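Local structure of methionine-binding protein (Coxiella burnetii, 3TQW) at residues Lys80-Pro85 / Gly236-Ala240. The protein binds methionine and probably delivers it to an ABC transporter as its periplasmic substrate-binding component. Sequence-based numbering, arbitrary orientation.
Sequences KTFVYP and GAIPA
Val83 (chi1 p) packs CG1 3.5 Å from Ile238 CB, and Pro85 CG extends this face to Ile238 CD1 at 3.8 Å. On the other face, Ala237 CB meets Tyr84 CE1 at 3.6 Å and Phe82 CD1 at 4.2 Å. Phe82 and Tyr84 are both chi1 m; Phe82 packs against helices 223-233 and 13-29, Tyr84 on 13-29, the Phe233 ring and the bound methionine. The two segments run antiparallel, extended except at Thr81 (phi/psi -112/-78) and Gly236 (-79/-8): Phe82 opposes Pro239 as a non-hydrogen-bonded pair (CA-CA 4.5 Å), Val83 opposes Ile238 as a hydrogen-bonded one (CA-CA 5.2 Å). A short C-terminal strand can add an edge to a domain's sheet; in this periplasmic-binding-protein fold 238-239 does so beside 75-83. Val83 N donates to Ile238 O (2.8 Å), Ile238 N to Val83 O (2.9 Å), and Ala240 N to Thr81 O (3.0 Å). Beyond Val83, one water donates to Pro85 O (2.7 Å) and Gly236 O (2.8 Å); at the other end lies the terminal carboxylate, Ala240 O 3.6 Å from Lys80 CB.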
# COMPACT_ATOMS: atom_id res chain seq x y z
N LYS A 80 -2.17 3.47 -13.10
CA LYS A 80 -1.65 3.80 -11.78
C LYS A 80 -2.43 4.96 -11.16
O LYS A 80 -2.98 5.80 -11.87
CB LYS A 80 -0.16 4.16 -11.87
CG LYS A 80 0.72 3.06 -12.42
CD LYS A 80 2.17 3.53 -12.54
CE LYS A 80 3.05 2.46 -13.18
NZ LYS A 80 2.70 2.21 -14.61
N THR A 81 -2.46 4.99 -9.83
CA THR A 81 -3.16 6.06 -9.12
C THR A 81 -2.16 6.94 -8.38
O THR A 81 -1.82 8.03 -8.83
CB THR A 81 -4.18 5.48 -8.12
OG1 THR A 81 -3.51 4.57 -7.24
CG2 THR A 81 -5.27 4.74 -8.86
N PHE A 82 -1.69 6.45 -7.24
CA PHE A 82 -0.68 7.16 -6.47
C PHE A 82 0.31 6.16 -5.91
O PHE A 82 -0.01 4.99 -5.72
CB PHE A 82 -1.32 7.92 -5.30
CG PHE A 82 -2.33 8.95 -5.71
CD1 PHE A 82 -1.96 10.29 -5.82
CD2 PHE A 82 -3.64 8.60 -5.98
CE1 PHE A 82 -2.89 11.24 -6.21
CE2 PHE A 82 -4.57 9.55 -6.36
CZ PHE A 82 -4.19 10.87 -6.47
N VAL A 83 1.53 6.62 -5.66
CA VAL A 83 2.46 5.85 -4.85
C VAL A 83 2.44 6.43 -3.44
O VAL A 83 2.36 7.65 -3.26
CB VAL A 83 3.89 5.87 -5.42
CG1 VAL A 83 4.40 7.29 -5.57
CG2 VAL A 83 4.83 5.04 -4.54
N TYR A 84 2.49 5.56 -2.44
CA TYR A 84 2.40 5.98 -1.05
C TYR A 84 3.67 5.53 -0.32
O TYR A 84 3.69 4.45 0.28
CB TYR A 84 1.18 5.35 -0.36
CG TYR A 84 -0.15 5.67 -1.01
CD1 TYR A 84 -0.81 6.87 -0.74
CD2 TYR A 84 -0.77 4.76 -1.87
CE1 TYR A 84 -2.04 7.16 -1.32
CE2 TYR A 84 -2.00 5.05 -2.45
CZ TYR A 84 -2.63 6.25 -2.17
OH TYR A 84 -3.85 6.55 -2.75
N PRO A 85 4.73 6.35 -0.38
CA PRO A 85 6.02 5.94 0.18
C PRO A 85 5.90 5.43 1.61
O PRO A 85 5.40 6.15 2.48
CB PRO A 85 6.85 7.23 0.13
CG PRO A 85 6.31 7.94 -1.06
CD PRO A 85 4.82 7.67 -1.03
N GLY A 236 2.36 12.40 1.51
CA GLY A 236 2.38 10.95 1.63
C GLY A 236 1.79 10.24 0.42
O GLY A 236 1.88 9.01 0.32
N ALA A 237 1.18 11.01 -0.47
CA ALA A 237 0.67 10.47 -1.73
C ALA A 237 1.26 11.22 -2.91
O ALA A 237 1.21 12.45 -2.96
CB ALA A 237 -0.85 10.54 -1.77
N ILE A 238 1.83 10.48 -3.85
CA ILE A 238 2.43 11.07 -5.04
C ILE A 238 1.72 10.54 -6.27
O ILE A 238 1.68 9.34 -6.49
CB ILE A 238 3.92 10.73 -5.14
CG1 ILE A 238 4.62 11.08 -3.82
CG2 ILE A 238 4.56 11.45 -6.32
CD1 ILE A 238 6.03 10.62 -3.76
N PRO A 239 1.14 11.45 -7.07
CA PRO A 239 0.45 11.07 -8.31
C PRO A 239 1.35 10.19 -9.16
O PRO A 239 2.53 10.49 -9.31
CB PRO A 239 0.21 12.42 -8.99
CG PRO A 239 0.09 13.39 -7.85
CD PRO A 239 1.09 12.90 -6.83
N ALA A 240 0.80 9.11 -9.70
CA ALA A 240 1.59 8.15 -10.46
C ALA A 240 1.00 7.87 -11.83
O ALA A 240 1.62 7.20 -12.65
CB ALA A 240 1.76 6.85 -9.67
OXT ALA A 240 -0.12 8.29 -12.15
O HOH W 1 3.23 7.67 2.31